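Local structure of Low molecular weight protein-tyrosine-phosphatase PtpA (Staphylococcus aureus, 3ROF) at residues His42-Pro55 with Phe70-Phe84. The protein hydrolyses phosphotyrosine in proteins as a low molecular weight tyrosine phosphatase, and is probably secreted to counteract host defences during infection. Residues are numbered along the deposited sequence; the frame is centred on the assembly and turned at random.
Sequences HSRGTGSWNLGEPP and FDGMISELFEATDDF. With PO4 (phosphate ion), chain D.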
loop_
_atom_site.group_PDB
_atom_site.type_symbol
_atom_site.label_atom_id
_atom_site.label_comp_id
_atom_site.label_asym_id
_atom_site.label_seq_id
_atom_site.Cartn_x
_atom_site.Cartn_y
_atom_site.Cartn_z
ATOM N N HIS A 42 1.180 1.214 -6.600
ATOM C CA HIS A 42 2.610 1.129 -6.314
ATOM C C HIS A 42 2.804 0.720 -4.866
ATOM O O HIS A 42 1.870 0.795 -4.062
ATOM C CB HIS A 42 3.248 2.507 -6.479
ATOM C CG HIS A 42 2.951 3.171 -7.776
ATOM N ND1 HIS A 42 3.848 3.235 -8.826
ATOM C CD2 HIS A 42 1.870 3.866 -8.173
ATOM C CE1 HIS A 42 3.315 3.929 -9.819
ATOM N NE2 HIS A 42 2.124 4.335 -9.439
ATOM N N SER A 43 4.040 0.425 -4.490
ATOM C CA SER A 43 4.371 0.276 -3.089
ATOM C C SER A 43 5.821 0.673 -2.831
ATOM O O SER A 43 6.680 0.570 -3.726
ATOM C CB SER A 43 4.101 -1.147 -2.604
ATOM O OG SER A 43 4.914 -2.100 -3.264
ATOM N N ARG A 44 6.067 1.087 -1.583
ATOM C CA ARG A 44 7.381 1.486 -1.141
ATOM C C ARG A 44 7.549 1.053 0.304
ATOM O O ARG A 44 6.569 0.886 1.040
ATOM C CB ARG A 44 7.542 3.009 -1.206
ATOM C CG ARG A 44 7.464 3.669 -2.561
ATOM C CD ARG A 44 8.624 3.265 -3.435
ATOM N NE ARG A 44 8.718 4.053 -4.674
ATOM C CZ ARG A 44 8.121 3.724 -5.802
ATOM N NH1 ARG A 44 7.314 2.667 -5.867
ATOM N NH2 ARG A 44 8.280 4.500 -6.876
ATOM N N GLY A 45 8.822 1.009 0.714
ATOM C CA GLY A 45 9.188 0.772 2.090
ATOM C C GLY A 45 10.102 1.899 2.560
ATOM O O GLY A 45 11.054 2.227 1.876
ATOM N N THR A 46 9.779 2.509 3.693
ATOM C CA THR A 46 10.625 3.593 4.171
ATOM C C THR A 46 12.034 3.125 4.512
ATOM O O THR A 46 12.967 3.917 4.474
ATOM C CB THR A 46 10.027 4.275 5.377
ATOM O OG1 THR A 46 9.984 3.374 6.477
ATOM C CG2 THR A 46 8.630 4.804 5.106
ATOM N N GLY A 47 12.148 1.858 4.902
ATOM C CA GLY A 47 13.402 1.303 5.376
ATOM C C GLY A 47 13.910 0.118 4.615
ATOM O O GLY A 47 14.751 -0.605 5.141
ATOM N N SER A 48 13.511 -0.091 3.388
ATOM C CA SER A 48 13.991 -1.221 2.613
ATOM C C SER A 48 15.487 -1.113 2.403
ATOM O O SER A 48 15.958 -0.127 1.861
ATOM C CB SER A 48 13.333 -1.231 1.243
ATOM O OG SER A 48 11.940 -1.259 1.344
ATOM N N TRP A 49 16.236 -2.127 2.807
ATOM C CA TRP A 49 17.674 -2.133 2.588
ATOM C C TRP A 49 18.026 -2.920 1.336
ATOM O O TRP A 49 18.596 -2.375 0.397
ATOM C CB TRP A 49 18.451 -2.605 3.835
ATOM C CG TRP A 49 19.914 -2.442 3.582
ATOM C CD1 TRP A 49 20.818 -3.442 3.368
ATOM C CD2 TRP A 49 20.637 -1.206 3.445
ATOM N NE1 TRP A 49 22.044 -2.897 3.088
ATOM C CE2 TRP A 49 21.968 -1.532 3.130
ATOM C CE3 TRP A 49 20.286 0.137 3.539
ATOM C CZ2 TRP A 49 22.960 -0.566 2.923
ATOM C CZ3 TRP A 49 21.268 1.090 3.334
ATOM C CH2 TRP A 49 22.588 0.732 3.030
ATOM N N ASN A 50 17.712 -4.206 1.285
ATOM C CA ASN A 50 17.952 -4.979 0.075
ATOM C C ASN A 50 16.834 -4.641 -0.928
ATOM O O ASN A 50 15.675 -5.052 -0.772
ATOM C CB ASN A 50 17.961 -6.460 0.357
ATOM C CG ASN A 50 19.160 -6.875 1.144
ATOM O OD1 ASN A 50 20.208 -6.242 1.106
ATOM N ND2 ASN A 50 19.024 -7.968 1.856
ATOM N N LEU A 51 17.206 -3.891 -1.959
ATOM C CA LEU A 51 16.245 -3.433 -2.933
ATOM C C LEU A 51 16.089 -4.465 -4.037
ATOM O O LEU A 51 17.034 -5.199 -4.371
ATOM C CB LEU A 51 16.685 -2.082 -3.505
ATOM C CG LEU A 51 16.895 -0.988 -2.443
ATOM C CD1 LEU A 51 17.335 0.328 -3.129
ATOM C CD2 LEU A 51 15.646 -0.802 -1.606
ATOM N N GLY A 52 14.911 -4.533 -4.628
ATOM C CA GLY A 52 14.703 -5.410 -5.753
ATOM C C GLY A 52 14.373 -6.830 -5.363
ATOM O O GLY A 52 14.486 -7.717 -6.207
ATOM N N GLU A 53 13.979 -7.059 -4.122
ATOM C CA GLU A 53 13.644 -8.388 -3.607
ATOM C C GLU A 53 12.156 -8.679 -3.700
ATOM O O GLU A 53 11.330 -7.775 -3.553
ATOM C CB GLU A 53 14.091 -8.495 -2.148
ATOM C CG GLU A 53 15.585 -8.291 -1.941
ATOM C CD GLU A 53 16.447 -9.375 -2.549
ATOM O OE1 GLU A 53 15.977 -10.506 -2.684
ATOM O OE2 GLU A 53 17.611 -9.080 -2.877
ATOM N N PRO A 54 11.794 -9.944 -3.910
ATOM C CA PRO A 54 10.375 -10.299 -3.952
ATOM C C PRO A 54 9.753 -10.168 -2.567
ATOM O O PRO A 54 10.444 -10.013 -1.560
ATOM C CB PRO A 54 10.392 -11.747 -4.451
ATOM C CG PRO A 54 11.737 -12.267 -3.966
ATOM C CD PRO A 54 12.686 -11.113 -3.999
ATOM N N PRO A 55 8.419 -10.264 -2.511
ATOM C CA PRO A 55 7.763 -10.176 -1.206
ATOM C C PRO A 55 8.195 -11.322 -0.291
ATOM O O PRO A 55 8.654 -12.387 -0.697
ATOM C CB PRO A 55 6.261 -10.261 -1.567
ATOM C CG PRO A 55 6.184 -9.777 -2.991
ATOM C CD PRO A 55 7.448 -10.342 -3.613
ATOM N N PHE A 70 1.390 -11.326 -8.383
ATOM C CA PHE A 70 2.344 -10.321 -7.931
ATOM C C PHE A 70 3.593 -10.293 -8.826
ATOM O O PHE A 70 4.653 -9.865 -8.409
ATOM C CB PHE A 70 2.715 -10.500 -6.447
ATOM C CG PHE A 70 3.222 -11.851 -6.100
ATOM C CD1 PHE A 70 4.573 -12.119 -6.065
ATOM C CD2 PHE A 70 2.357 -12.845 -5.744
ATOM C CE1 PHE A 70 5.053 -13.399 -5.733
ATOM C CE2 PHE A 70 2.821 -14.110 -5.397
ATOM C CZ PHE A 70 4.170 -14.387 -5.398
ATOM N N ASP A 71 3.433 -10.693 -10.098
ATOM C CA ASP A 71 4.539 -10.730 -11.058
ATOM C C ASP A 71 5.264 -9.407 -11.118
ATOM O O ASP A 71 4.645 -8.363 -11.273
ATOM C CB ASP A 71 3.996 -11.056 -12.434
ATOM C CG ASP A 71 3.325 -12.360 -12.436
ATOM O OD1 ASP A 71 4.031 -13.336 -12.743
ATOM O OD2 ASP A 71 2.152 -12.410 -12.025
ATOM N N GLY A 72 6.591 -9.452 -10.971
ATOM C CA GLY A 72 7.414 -8.275 -11.146
ATOM C C GLY A 72 7.485 -7.373 -9.923
ATOM O O GLY A 72 8.236 -6.406 -9.928
ATOM N N MET A 73 6.721 -7.660 -8.868
ATOM C CA MET A 73 6.705 -6.781 -7.705
ATOM C C MET A 73 7.935 -7.048 -6.832
ATOM O O MET A 73 8.169 -8.166 -6.397
ATOM C CB MET A 73 5.452 -7.011 -6.906
ATOM C CG MET A 73 4.198 -6.470 -7.583
ATOM S SD MET A 73 2.650 -6.837 -6.733
ATOM C CE MET A 73 3.133 -6.546 -5.038
ATOM N N ILE A 74 8.689 -5.982 -6.602
ATOM C CA ILE A 74 9.952 -6.062 -5.876
ATOM C C ILE A 74 10.099 -4.866 -4.928
ATOM O O ILE A 74 9.463 -3.817 -5.081
ATOM C CB ILE A 74 11.187 -6.231 -6.815
ATOM C CG1 ILE A 74 11.253 -5.073 -7.807
ATOM C CG2 ILE A 74 11.123 -7.572 -7.535
ATOM C CD1 ILE A 74 12.429 -5.094 -8.758
ATOM N N SER A 75 10.990 -5.020 -3.966
ATOM C CA SER A 75 11.145 -4.011 -2.927
ATOM C C SER A 75 11.766 -2.730 -3.486
ATOM O O SER A 75 12.703 -2.757 -4.265
ATOM C CB SER A 75 11.947 -4.563 -1.766
ATOM O OG SER A 75 13.233 -4.941 -2.202
ATOM N N GLU A 76 11.170 -1.616 -3.054
ATOM C CA GLU A 76 11.558 -0.275 -3.484
ATOM C C GLU A 76 11.540 0.682 -2.307
ATOM O O GLU A 76 10.600 0.691 -1.548
ATOM C CB GLU A 76 10.579 0.234 -4.535
ATOM C CG GLU A 76 10.624 -0.540 -5.825
ATOM C CD GLU A 76 9.464 -0.182 -6.748
ATOM O OE1 GLU A 76 9.617 0.778 -7.560
ATOM O OE2 GLU A 76 8.374 -0.820 -6.642
ATOM N N LEU A 77 12.593 1.462 -2.183
ATOM C CA LEU A 77 12.735 2.438 -1.113
ATOM C C LEU A 77 11.826 3.621 -1.354
ATOM O O LEU A 77 11.710 4.114 -2.479
ATOM C CB LEU A 77 14.182 2.929 -1.074
ATOM C CG LEU A 77 14.581 3.841 0.071
ATOM C CD1 LEU A 77 14.537 3.143 1.378
ATOM C CD2 LEU A 77 15.953 4.432 -0.182
ATOM N N PHE A 78 11.205 4.120 -0.283
ATOM C CA PHE A 78 10.538 5.406 -0.313
ATOM C C PHE A 78 11.609 6.493 -0.390
ATOM O O PHE A 78 12.313 6.733 0.593
ATOM C CB PHE A 78 9.632 5.605 0.906
ATOM C CG PHE A 78 8.682 6.770 0.728
ATOM C CD1 PHE A 78 7.403 6.581 0.278
ATOM C CD2 PHE A 78 9.132 8.084 0.905
ATOM C CE1 PHE A 78 6.545 7.643 0.048
ATOM C CE2 PHE A 78 8.281 9.150 0.678
ATOM C CZ PHE A 78 6.975 8.919 0.243
ATOM N N GLU A 79 11.738 7.095 -1.575
ATOM C CA GLU A 79 12.835 7.982 -1.904
ATOM C C GLU A 79 12.658 9.353 -1.339
ATOM O O GLU A 79 11.550 9.749 -0.941
ATOM C CB GLU A 79 12.994 8.088 -3.421
ATOM C CG GLU A 79 13.315 6.779 -4.092
ATOM N N ALA A 80 13.754 10.111 -1.320
ATOM C CA ALA A 80 13.744 11.447 -0.753
ATOM C C ALA A 80 12.668 12.327 -1.429
ATOM O O ALA A 80 12.107 13.233 -0.801
ATOM C CB ALA A 80 15.093 12.086 -0.896
ATOM N N THR A 81 12.388 12.075 -2.708
ATOM C CA THR A 81 11.459 12.885 -3.475
ATOM C C THR A 81 10.214 12.114 -3.902
ATOM O O THR A 81 9.450 12.599 -4.710
ATOM C CB THR A 81 12.145 13.463 -4.738
ATOM O OG1 THR A 81 12.578 12.384 -5.578
ATOM C CG2 THR A 81 13.344 14.295 -4.343
ATOM N N ASP A 82 9.990 10.932 -3.361
ATOM C CA ASP A 82 8.825 10.151 -3.780
ATOM C C ASP A 82 7.534 10.849 -3.364
ATOM O O ASP A 82 7.413 11.391 -2.257
ATOM C CB ASP A 82 8.863 8.741 -3.163
ATOM C CG ASP A 82 9.372 7.693 -4.101
ATOM O OD1 ASP A 82 9.474 7.944 -5.330
ATOM O OD2 ASP A 82 9.682 6.598 -3.631
ATOM N N ASP A 83 6.547 10.760 -4.245
ATOM C CA ASP A 83 5.235 11.357 -4.030
ATOM C C ASP A 83 4.262 10.681 -4.997
ATOM O O ASP A 83 4.660 10.214 -6.065
ATOM C CB ASP A 83 5.301 12.859 -4.318
ATOM C CG ASP A 83 4.221 13.661 -3.608
ATOM O OD1 ASP A 83 3.259 13.083 -3.044
ATOM O OD2 ASP A 83 4.355 14.906 -3.605
ATOM N N PHE A 84 3.000 10.629 -4.608
ATOM C CA PHE A 84 1.961 9.964 -5.348
ATOM C C PHE A 84 0.671 10.726 -5.048
ATOM O O PHE A 84 0.594 11.461 -4.063
ATOM C CB PHE A 84 1.798 8.511 -4.872
ATOM C CG PHE A 84 3.074 7.719 -4.919
ATOM C CD1 PHE A 84 3.389 6.990 -6.016
ATOM C CD2 PHE A 84 3.959 7.708 -3.830
ATOM C CE1 PHE A 84 4.575 6.263 -6.069
ATOM C CE2 PHE A 84 5.121 7.009 -3.883
ATOM C CZ PHE A 84 5.431 6.280 -4.990
HETATM P P PO4 D . 7.169 2.224 -9.759
HETATM O O1 PO4 D . 6.445 2.179 -11.082
HETATM O O2 PO4 D . 7.983 3.478 -9.695
HETATM O O3 PO4 D . 6.249 2.326 -8.555
HETATM O O4 PO4 D . 8.125 1.069 -9.582
HETATM O O HOH W 1 5.786 0.022 -6.906
HETATM O O HOH W 2 6.614 -5.071 -3.660
HETATM O O HOH W 3 10.846 5.985 -6.727
#
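G45, at the end of edge strand 39-45 of the parallel sheet of this low molecular weight phosphatase fold, pairs with L77 in a single beta bridge. G45 N donates to E76 O (2.9 Å), and G45 O receives F78 N. G45 lies close to C13, the probable nucleophile, so the bridge ties the 70-84 loop to the strand beside the active-site cysteine.

The R44 side chain starts with CB against the edge of the F78 ring. CG passes near D82 OD2, and the bend there (chi2 -66°) sends R44 CD past L77 O (3.3 Å). R44 NE forms a salt bridge and hydrogen bond with D82 OD2 (2.9 Å), meeting it from above the carboxylate plane; E79 N binds the same oxygen from the opposite face, fixing the carboxylate between two donors. F84 CZ is centred over one face of the guanidinium; E76 OE1, nearer the rim of the opposite face, forms a salt bridge to R44 NH1 with no N-H directed at it. The guanidinium edge faces a phosphate ion, probably from the crystallisation liquor: NH1 reaches PO4 O3 while also holding S43 O, and NH2 reaches PO4 O2. E76 OE1 lies 2.5 Å from PO4 O4, so one of the two acid groups probably holds a proton. H42 ND1 donates to PO4 O3 (2.6 Å), its ring lying obliquely against that of F84.

Farther along, N50, G52 and E53 bind S75. S75 OG donates to N50 O in the carbonyl plane, on a lone pair, and accepts from E53 N (3.0 Å). G52 N donates to S75 O, and S75 N to E53 O, while I74 CG2 lies 3.6 Å from G52 O.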